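Long-range contacts in putative Acetyltransferase from the GNAT family (Novosphingobium aromaticivorans DSM 12444, PDB 3EC4), which is a putative acetyltransferase of the GNAT family, probably transferring an acyl group to a substrate that has not been identified: residues D34-P39 against W124-W129; V78-P83 against H196-N201; P99-L104 against Q133-R138; T113-A118 against G162-P167. One frame throughout, in Å; residues are numbered along the deposited sequence. Where two conformers were deposited one is given.

Contact 1: residues D34-P39 against W124-W129; sequences DPAYGP and WASGTW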
# COMPACT_ATOMS: atom_id res chain seq x y z
N ASP A 34 5.12 11.66 -3.85
CA ASP A 34 5.84 12.48 -2.89
C ASP A 34 6.57 11.51 -1.94
O ASP A 34 5.94 10.69 -1.32
CB ASP A 34 4.84 13.34 -2.15
CG ASP A 34 5.46 14.24 -1.12
OD1 ASP A 34 6.60 14.01 -0.66
OD2 ASP A 34 4.75 15.18 -0.74
N PRO A 35 7.91 11.60 -1.86
CA PRO A 35 8.67 10.74 -0.94
C PRO A 35 8.25 10.76 0.53
O PRO A 35 8.56 9.78 1.26
CB PRO A 35 10.10 11.25 -1.07
CG PRO A 35 10.13 11.87 -2.42
CD PRO A 35 8.80 12.43 -2.68
N ALA A 36 7.57 11.82 0.98
CA ALA A 36 7.05 11.86 2.33
C ALA A 36 5.98 10.79 2.52
O ALA A 36 5.75 10.31 3.63
CB ALA A 36 6.47 13.26 2.65
N TYR A 37 5.29 10.47 1.44
CA TYR A 37 4.25 9.44 1.46
C TYR A 37 4.78 8.05 1.16
O TYR A 37 4.32 7.09 1.74
CB TYR A 37 3.13 9.79 0.51
CG TYR A 37 2.28 10.94 0.94
CD1 TYR A 37 2.72 12.24 0.85
CD2 TYR A 37 0.99 10.72 1.40
CE1 TYR A 37 1.90 13.32 1.21
CE2 TYR A 37 0.15 11.79 1.76
CZ TYR A 37 0.62 13.07 1.67
OH TYR A 37 -0.21 14.10 2.06
N GLY A 38 5.74 7.90 0.26
CA GLY A 38 6.22 6.56 -0.05
C GLY A 38 7.14 6.55 -1.25
O GLY A 38 7.42 7.60 -1.83
N PRO A 39 7.66 5.36 -1.58
CA PRO A 39 8.71 5.25 -2.59
C PRO A 39 8.26 4.94 -4.04
O PRO A 39 9.09 4.58 -4.89
CB PRO A 39 9.51 4.07 -2.06
CG PRO A 39 8.42 3.16 -1.56
CD PRO A 39 7.39 4.06 -0.94
N TRP A 124 7.12 2.83 4.71
CA TRP A 124 6.61 3.75 5.67
C TRP A 124 7.60 4.90 5.70
O TRP A 124 8.76 4.73 6.09
CB TRP A 124 6.52 3.08 7.03
CG TRP A 124 5.85 3.92 8.01
CD1 TRP A 124 6.43 4.83 8.87
CD2 TRP A 124 4.44 4.02 8.21
NE1 TRP A 124 5.45 5.44 9.62
CE2 TRP A 124 4.22 4.97 9.23
CE3 TRP A 124 3.35 3.38 7.63
CZ2 TRP A 124 2.94 5.29 9.68
CZ3 TRP A 124 2.08 3.70 8.09
CH2 TRP A 124 1.90 4.67 9.08
N ALA A 125 7.13 6.05 5.24
CA ALA A 125 7.90 7.27 5.29
C ALA A 125 7.28 8.20 6.30
O ALA A 125 6.23 7.90 6.90
CB ALA A 125 7.96 7.91 3.90
N SER A 126 7.94 9.34 6.50
CA SER A 126 7.51 10.30 7.52
C SER A 126 6.04 10.67 7.42
O SER A 126 5.38 10.89 8.45
CB SER A 126 8.36 11.56 7.38
OG SER A 126 8.22 12.11 6.10
N GLY A 127 5.50 10.78 6.20
CA GLY A 127 4.12 11.24 6.01
C GLY A 127 3.12 10.22 5.48
O GLY A 127 2.02 10.59 5.08
N THR A 128 3.50 8.94 5.49
CA THR A 128 2.64 7.85 5.01
C THR A 128 1.29 7.82 5.77
O THR A 128 0.26 7.48 5.19
CB THR A 128 3.37 6.50 5.11
OG1 THR A 128 4.60 6.56 4.35
CG2 THR A 128 2.49 5.36 4.60
N TRP A 129 1.29 8.20 7.04
CA TRP A 129 0.04 8.23 7.82
C TRP A 129 -0.95 9.20 7.24
O TRP A 129 -2.14 9.14 7.59
CB TRP A 129 0.31 8.60 9.28
CG TRP A 129 0.81 10.03 9.50
CD1 TRP A 129 2.11 10.49 9.39
CD2 TRP A 129 0.03 11.16 9.87
NE1 TRP A 129 2.16 11.81 9.69
CE2 TRP A 129 0.90 12.26 9.99
CE3 TRP A 129 -1.34 11.34 10.16
CZ2 TRP A 129 0.45 13.53 10.34
CZ3 TRP A 129 -1.78 12.61 10.51
CH2 TRP A 129 -0.89 13.68 10.60
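Two tight turns meet here: an Asx turn at Asp34 and a type I beta turn running from Ala125 to Thr128. Asp34 OD1 accepts from Ala36 N at 2.9 Å, approached from above the carboxylate plane, while its backbone O takes both Tyr37 N and Gly38 N. This double grip curls 35-37 into a helix-like bend and presents the carbonyls of Ala36 and Tyr37 to the other turn. Gly127 N donates to Ala36 O at 2.6 Å, short but bent, with an N-H...O angle of 136°. Glycine suits this place because the side-chain direction at 127 points toward the other turn, close to Ala36 O. The CB of Ala125 points at the other turn and touches two of its carbonyl oxygens, lying 3.3 Å from both Pro35 O and Ala36 O. Thr128 OG1 donates to Tyr37 O at 2.7 Å, from above the carbonyl plane. With chi1 at -58° that hydroxyl sits beside its own backbone N, where it also accepts from Ala125 N at 2.7 Å; one oxygen braces its own turn, closed by Thr128 N to Ala125 O, and binds the neighbouring one. The Tyr37 ring receives Gly127 O over one face, near the rim, and stands edge-to-face with Tyr131. An Asx turn, between strands 30-32 and 41-43, is thus joined to a type I beta turn, between helix 109-118 and strand 134-139.

Contact 2: residues V78-P83 against H196-N201; sequences VIRVAP and HSYASN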
# COMPACT_ATOMS: atom_id res chain seq x y z
N VAL A 78 18.12 -3.70 -10.70
CA VAL A 78 17.04 -4.30 -9.93
C VAL A 78 17.58 -4.71 -8.56
O VAL A 78 18.57 -5.44 -8.46
CB VAL A 78 16.48 -5.56 -10.62
CG1 VAL A 78 15.31 -6.12 -9.78
CG2 VAL A 78 16.03 -5.22 -12.06
N ILE A 79 16.94 -4.26 -7.50
CA ILE A 79 17.33 -4.64 -6.12
C ILE A 79 16.46 -5.82 -5.64
O ILE A 79 16.96 -6.80 -5.09
CB ILE A 79 17.16 -3.45 -5.15
CG1 ILE A 79 18.09 -2.27 -5.53
CG2 ILE A 79 17.40 -3.87 -3.68
CD1 ILE A 79 17.93 -1.04 -4.63
N ARG A 80 15.16 -5.70 -5.86
CA ARG A 80 14.18 -6.75 -5.54
C ARG A 80 13.10 -6.89 -6.62
O ARG A 80 12.75 -5.92 -7.31
CB ARG A 80 13.49 -6.45 -4.21
CG ARG A 80 14.27 -6.74 -2.96
CD ARG A 80 13.55 -6.25 -1.73
NE ARG A 80 12.34 -7.03 -1.46
CZ ARG A 80 11.38 -6.69 -0.62
NH1 ARG A 80 11.43 -5.56 0.07
NH2 ARG A 80 10.36 -7.50 -0.46
N VAL A 81 12.56 -8.12 -6.74
CA VAL A 81 11.39 -8.40 -7.55
C VAL A 81 10.46 -9.33 -6.79
O VAL A 81 10.81 -10.47 -6.52
CB VAL A 81 11.71 -9.02 -8.94
CG1 VAL A 81 10.46 -8.91 -9.86
CG2 VAL A 81 12.88 -8.32 -9.56
N ALA A 82 9.27 -8.84 -6.48
CA ALA A 82 8.33 -9.50 -5.61
C ALA A 82 7.01 -9.84 -6.34
O ALA A 82 6.25 -8.95 -6.66
CB ALA A 82 8.06 -8.58 -4.41
N PRO A 83 6.76 -11.12 -6.61
CA PRO A 83 5.47 -11.51 -7.12
C PRO A 83 4.37 -11.20 -6.10
O PRO A 83 4.47 -11.55 -4.91
CB PRO A 83 5.62 -13.02 -7.32
CG PRO A 83 7.14 -13.21 -7.48
CD PRO A 83 7.67 -12.26 -6.48
N HIS A 196 -2.80 -5.78 -2.17
CA HIS A 196 -1.82 -6.72 -2.67
C HIS A 196 -1.29 -7.55 -1.52
O HIS A 196 -1.04 -7.02 -0.43
CB HIS A 196 -0.62 -6.01 -3.34
CG HIS A 196 -0.98 -5.22 -4.56
ND1 HIS A 196 -1.19 -3.86 -4.53
CD2 HIS A 196 -1.22 -5.61 -5.84
CE1 HIS A 196 -1.52 -3.44 -5.74
NE2 HIS A 196 -1.53 -4.47 -6.55
N SER A 197 -1.10 -8.84 -1.76
CA SER A 197 -0.32 -9.70 -0.88
C SER A 197 0.91 -10.14 -1.64
O SER A 197 0.82 -10.28 -2.82
CB SER A 197 -1.12 -10.95 -0.55
OG SER A 197 -0.45 -11.80 0.38
N TYR A 198 1.98 -10.50 -0.94
CA TYR A 198 3.01 -11.30 -1.58
C TYR A 198 2.33 -12.58 -2.03
O TYR A 198 1.48 -13.11 -1.28
CB TYR A 198 4.16 -11.60 -0.62
CG TYR A 198 4.98 -10.38 -0.32
CD1 TYR A 198 5.97 -9.97 -1.21
CD2 TYR A 198 4.75 -9.60 0.80
CE1 TYR A 198 6.72 -8.88 -0.98
CE2 TYR A 198 5.53 -8.46 1.04
CZ TYR A 198 6.49 -8.10 0.13
OH TYR A 198 7.30 -7.01 0.32
N ALA A 199 2.66 -13.07 -3.23
CA ALA A 199 2.06 -14.30 -3.75
C ALA A 199 2.43 -15.48 -2.88
O ALA A 199 1.69 -16.48 -2.81
CB ALA A 199 2.50 -14.56 -5.19
N SER A 200 3.60 -15.37 -2.26
CA SER A 200 4.11 -16.38 -1.35
C SER A 200 3.36 -16.53 -0.02
O SER A 200 3.55 -17.53 0.68
CB SER A 200 5.58 -16.11 -1.03
OG SER A 200 5.70 -14.99 -0.14
N ASN A 201 2.55 -15.54 0.36
CA ASN A 201 1.95 -15.52 1.68
C ASN A 201 0.59 -16.24 1.72
O ASN A 201 -0.47 -15.62 1.79
CB ASN A 201 1.90 -14.10 2.18
CG ASN A 201 1.72 -14.00 3.68
OD1 ASN A 201 1.33 -14.97 4.34
ND2 ASN A 201 1.93 -12.81 4.21
O HOH W 1 5.79 -13.45 -3.40
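Pro83 O is the hub where strand 76-88 meets the end of strand 192-198, its neighbour in the central mixed sheet of the GNAT fold. Ala199 N donates to it at 2.9 Å in an almost straight bond (174°), although the donor stands above the carbonyl plane. Water 1 donates to the same oxygen at 2.8 Å and accepts from Ser200 N, so two successive amides of the turn are tied to one carbonyl. Proline suits the acceptor's place: it has no N-H to satisfy, and its CB packs against the CB of Ala199. Beside this, the Tyr198 ring, with CG beside the backbone N, reaches back along 78-83, past Ala82 to Arg80; the methyl of Ala82 lies at its edge, 3.7 Å from Tyr198 CE1. At the tip, Arg80 NH2 donates to Tyr198 OH at 3.2 Å, a long and bent bond (143°). The arginine chain folds at chi3, setting guanidinium and ring planes 18° apart, and its length lets the charged end reach a hydroxyl across the contact.

Further out, a classic beta bulge, in which Ile79 and Arg80 both face Leu223, interrupts the regular pairing of the first strand with strand 214-226. The two segments run steeply across each other; regular backbone pairing comes past Pro83, where Ser197 bonds to Leu85. Tyr198 O accepts from Ser197 OG. Asn201 N closes a type I turn on Tyr198 O, and as N-cap of helix 202-210 its OD1 accepts from Ala204 N.

Contact 3: residues P99-L104 against Q133-R138; sequences PGIVAL and QFYGVR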
# COMPACT_ATOMS: atom_id res chain seq x y z
N PRO A 99 -16.18 -1.44 18.78
CA PRO A 99 -15.76 -0.18 19.39
C PRO A 99 -14.33 -0.15 19.95
O PRO A 99 -13.81 0.95 20.17
CB PRO A 99 -16.78 0.02 20.51
CG PRO A 99 -17.81 -1.00 20.33
CD PRO A 99 -17.22 -2.11 19.56
N GLY A 100 -13.70 -1.30 20.13
CA GLY A 100 -12.28 -1.37 20.48
C GLY A 100 -11.33 -0.85 19.39
O GLY A 100 -10.13 -0.65 19.65
N ILE A 101 -11.83 -0.64 18.18
CA ILE A 101 -10.98 -0.09 17.12
C ILE A 101 -11.12 1.43 17.18
O ILE A 101 -12.25 1.96 17.15
CB ILE A 101 -11.38 -0.60 15.73
CG1 ILE A 101 -11.49 -2.12 15.69
CG2 ILE A 101 -10.39 -0.10 14.63
CD1 ILE A 101 -10.27 -2.82 16.22
N VAL A 102 -9.98 2.13 17.32
CA VAL A 102 -9.94 3.59 17.43
C VAL A 102 -9.31 4.23 16.20
O VAL A 102 -8.37 3.70 15.62
CB VAL A 102 -9.15 4.04 18.71
CG1 VAL A 102 -9.85 3.54 20.01
CG2 VAL A 102 -7.70 3.55 18.69
N ALA A 103 -9.85 5.36 15.75
CA ALA A 103 -9.22 6.15 14.70
C ALA A 103 -7.87 6.71 15.22
O ALA A 103 -7.76 7.18 16.35
CB ALA A 103 -10.13 7.29 14.24
N LEU A 104 -6.84 6.65 14.38
CA LEU A 104 -5.55 7.22 14.71
C LEU A 104 -5.39 8.60 14.07
O LEU A 104 -6.03 8.92 13.08
CB LEU A 104 -4.44 6.30 14.24
CG LEU A 104 -4.53 4.91 14.90
CD1 LEU A 104 -3.43 3.99 14.36
CD2 LEU A 104 -4.53 4.99 16.42
N GLN A 133 -7.12 7.21 6.00
CA GLN A 133 -7.54 6.89 7.36
C GLN A 133 -6.76 5.71 7.89
O GLN A 133 -6.66 4.68 7.23
CB GLN A 133 -9.01 6.53 7.40
CG GLN A 133 -9.56 6.30 8.82
CD GLN A 133 -9.55 7.54 9.66
OE1 GLN A 133 -10.06 8.58 9.22
NE2 GLN A 133 -8.98 7.47 10.86
N PHE A 134 -6.31 5.84 9.13
CA PHE A 134 -5.72 4.77 9.91
C PHE A 134 -6.50 4.47 11.17
O PHE A 134 -7.10 5.37 11.79
CB PHE A 134 -4.26 5.12 10.24
CG PHE A 134 -3.30 4.71 9.15
CD1 PHE A 134 -3.18 5.49 8.01
CD2 PHE A 134 -2.56 3.55 9.25
CE1 PHE A 134 -2.33 5.09 6.97
CE2 PHE A 134 -1.71 3.16 8.22
CZ PHE A 134 -1.59 3.93 7.10
N TYR A 135 -6.57 3.18 11.51
CA TYR A 135 -7.19 2.71 12.72
C TYR A 135 -6.18 1.89 13.51
O TYR A 135 -5.19 1.37 12.95
CB TYR A 135 -8.41 1.85 12.36
CG TYR A 135 -9.57 2.66 11.79
CD1 TYR A 135 -10.39 3.38 12.61
CD2 TYR A 135 -9.83 2.69 10.42
CE1 TYR A 135 -11.46 4.11 12.10
CE2 TYR A 135 -10.90 3.42 9.91
CZ TYR A 135 -11.70 4.13 10.77
OH TYR A 135 -12.78 4.89 10.30
N GLY A 136 -6.43 1.80 14.81
CA GLY A 136 -5.54 1.07 15.68
C GLY A 136 -6.32 0.35 16.75
O GLY A 136 -7.49 0.61 16.96
N VAL A 137 -5.60 -0.51 17.44
CA VAL A 137 -6.07 -1.10 18.67
C VAL A 137 -5.00 -0.88 19.73
O VAL A 137 -3.80 -1.04 19.46
CB VAL A 137 -6.38 -2.62 18.56
CG1 VAL A 137 -6.98 -3.13 19.87
CG2 VAL A 137 -7.34 -2.90 17.42
N ARG A 138 -5.46 -0.50 20.92
CA ARG A 138 -4.56 -0.28 22.06
C ARG A 138 -4.74 -1.36 23.10
O ARG A 138 -5.86 -1.75 23.39
CB ARG A 138 -4.80 1.10 22.69
CG ARG A 138 -4.46 2.24 21.72
CD ARG A 138 -3.87 3.48 22.41
NE ARG A 138 -3.20 4.32 21.41
CZ ARG A 138 -1.89 4.61 21.39
NH1 ARG A 138 -1.07 4.18 22.34
NH2 ARG A 138 -1.40 5.37 20.42
O HOH W 2 -8.27 -0.07 21.37
O HOH W 3 -5.92 8.57 10.25
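Leu104, Tyr135 and Ile101 lose the most surface where the short strand 102-103 lies antiparallel to strand 134-139. Leu104, with CG beside its backbone N (chi1 -59°) and an extended chi2, lays its isobutyl group along the opposite backbone: Leu104 CD1 is 3.5 Å from Tyr135 O and CG 3.6 Å from Gly136 N. A branched aliphatic fits because Gly136 carries no side chain on that face. Tyr135 takes the other face with Ala103, its non-hydrogen-bonded partner; the ring carbon CE1 lies 4.1 Å from Ala103 CB, and the amide NE2 of Gln133 comes over one ring face. Ile101 meets the same tyrosine at its base, where Ile101 CG2 lies 3.6 Å from Tyr135 CB, the two side chains crossing at about a right angle.

The backbone ladder fixes this register. Val102 and Gly136 form a hydrogen-bonded pair, each N donating to the other's O nearly along the C=O axis, Gly136 N lying 2.8 Å from Val102 O. Leu104 N reaches Phe134 O at 2.9 Å, an oxygen that also accepts from Gln133 NE2. Waters 2 and 3 bridge the strands beyond either end of the ladder. An acetate ion, probably from the crystallisation liquor, lies about 2 Å from the Tyr135 side chain. Strand 102-103 forms one edge of the sheet: Ile101 and Tyr135 pack against helix 174-188, while Leu104 reaches Met112 of helix 109-118 and Met146 of strand 142-149.

Contact 4: residues T113-A118 against G162-P167; sequences TALALA and GVCTWP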
# COMPACT_ATOMS: atom_id res chain seq x y z
N THR A 113 4.86 5.06 13.76
CA THR A 113 6.20 4.94 13.18
C THR A 113 7.05 3.82 13.79
O THR A 113 7.68 3.06 13.06
CB THR A 113 6.89 6.29 13.24
OG1 THR A 113 6.22 7.16 12.33
CG2 THR A 113 8.37 6.14 12.84
N ALA A 114 7.09 3.72 15.11
CA ALA A 114 7.83 2.64 15.76
C ALA A 114 7.31 1.28 15.30
O ALA A 114 8.09 0.39 14.95
CB ALA A 114 7.72 2.71 17.23
N LEU A 115 5.99 1.13 15.34
CA LEU A 115 5.35 -0.15 14.91
C LEU A 115 5.67 -0.50 13.47
O LEU A 115 6.14 -1.63 13.18
CB LEU A 115 3.83 -0.08 15.15
CG LEU A 115 2.94 -1.22 14.63
CD1 LEU A 115 3.28 -2.60 15.24
CD2 LEU A 115 1.44 -0.82 14.97
N ALA A 116 5.50 0.47 12.57
CA ALA A 116 5.75 0.27 11.19
C ALA A 116 7.21 -0.12 10.89
O ALA A 116 7.47 -1.05 10.11
CB ALA A 116 5.37 1.50 10.39
N LEU A 117 8.15 0.59 11.49
CA LEU A 117 9.57 0.31 11.23
C LEU A 117 10.01 -1.07 11.77
O LEU A 117 10.92 -1.67 11.21
CB LEU A 117 10.45 1.46 11.77
CG LEU A 117 10.22 2.84 11.10
CD1 LEU A 117 11.16 3.91 11.72
CD2 LEU A 117 10.40 2.80 9.58
N ALA A 118 9.35 -1.56 12.82
CA ALA A 118 9.63 -2.84 13.46
C ALA A 118 8.97 -4.07 12.79
O ALA A 118 9.34 -5.21 13.08
CB ALA A 118 9.17 -2.79 14.88
N GLY A 162 -0.71 -1.03 5.29
CA GLY A 162 -0.15 -0.70 6.60
C GLY A 162 -0.66 -1.59 7.72
O GLY A 162 -0.69 -1.15 8.88
N VAL A 163 -1.03 -2.84 7.39
CA VAL A 163 -1.59 -3.75 8.41
C VAL A 163 -0.42 -4.36 9.18
O VAL A 163 0.33 -5.18 8.65
CB VAL A 163 -2.43 -4.88 7.80
CG1 VAL A 163 -3.00 -5.75 8.92
CG2 VAL A 163 -3.58 -4.29 6.90
N CYS A 164 -0.26 -4.01 10.44
CA CYS A 164 0.84 -4.60 11.18
C CYS A 164 0.56 -4.59 12.65
O CYS A 164 -0.11 -3.67 13.16
CB CYS A 164 2.10 -3.84 10.90
SG CYS A 164 1.90 -2.14 11.39
N THR A 165 1.17 -5.57 13.31
CA THR A 165 0.88 -5.92 14.70
C THR A 165 2.23 -6.20 15.34
O THR A 165 3.06 -6.89 14.73
CB THR A 165 -0.01 -7.20 14.81
OG1 THR A 165 -1.23 -7.02 14.05
CG2 THR A 165 -0.35 -7.51 16.25
N TRP A 166 2.49 -5.65 16.53
CA TRP A 166 3.72 -6.01 17.26
C TRP A 166 3.66 -7.53 17.48
O TRP A 166 2.61 -8.07 17.76
CB TRP A 166 3.80 -5.36 18.65
CG TRP A 166 4.03 -3.88 18.62
CD1 TRP A 166 3.09 -2.89 18.86
CD2 TRP A 166 5.24 -3.22 18.30
NE1 TRP A 166 3.67 -1.65 18.69
CE2 TRP A 166 4.99 -1.83 18.37
CE3 TRP A 166 6.51 -3.65 17.94
CZ2 TRP A 166 5.98 -0.88 18.12
CZ3 TRP A 166 7.48 -2.72 17.69
CH2 TRP A 166 7.22 -1.35 17.81
N PRO A 167 4.81 -8.21 17.39
CA PRO A 167 4.88 -9.65 17.65
C PRO A 167 4.22 -10.08 18.93
O PRO A 167 3.47 -11.08 18.91
CB PRO A 167 6.37 -9.92 17.68
CG PRO A 167 6.96 -8.92 16.80
CD PRO A 167 6.12 -7.66 17.01
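With chi1 at 173°, Leu115 holds CG anti to its backbone N and drives its isobutyl group from helix 109-118 to the end of strand 157-165; Trp166, chi1 -71°, swings its indole beside its own N so that a face turns to meet it. CD1 of Leu115 stands 3.5 Å above the centroid of the five-membered ring and only 2° off its normal, a CH-pi contact of textbook geometry. The six-membered ring reaches further along the helix. Its CH2 approaches Ala114 O at 3.5 Å, and CZ3 meets Ala118 CB at a tight 3.3 Å. Alanines at 114 and 118, one helical turn apart, are small enough for the flat indole to come close to the backbone, while Leu115 between them spans to the strand. Cys164 SG, in the crowded position between N and carbonyl carbon, meets the branch point, 3.5 Å from Leu115 CG, with Leu115 CD2 at 3.8 Å; a compact, weakly polar thiol suits this buried place. The helix thus packs on one face of the sheet, where Cys164 also touches Met146 of neighbouring strand 142-149. Helix 174-188 covers the other face, over Val163.

In the fold
Helix 109-118 connects contacts 1, 3 and 4: it follows strand 102-103 of contact 3, packs in contact 4 and leads into the loop of contact 1. Contacts 1 and 4 touch directly, Trp124 NE1 lying 3.3 Å from Thr113 OG1 in a probable hydrogen bond. Contacts 1 and 3 meet where Trp124 CZ3 packs 3.8 Å from Phe134 CZ. Contact 2 stands apart, its centre 28 Å from that of contact 3, on the opposite side of the chain's centre, yet both belong to one sheet. Contacts 2 and 4 end neighbouring strands 192-198 and 157-165, the pair that in GNAT enzymes generally splays to receive acetyl-CoA.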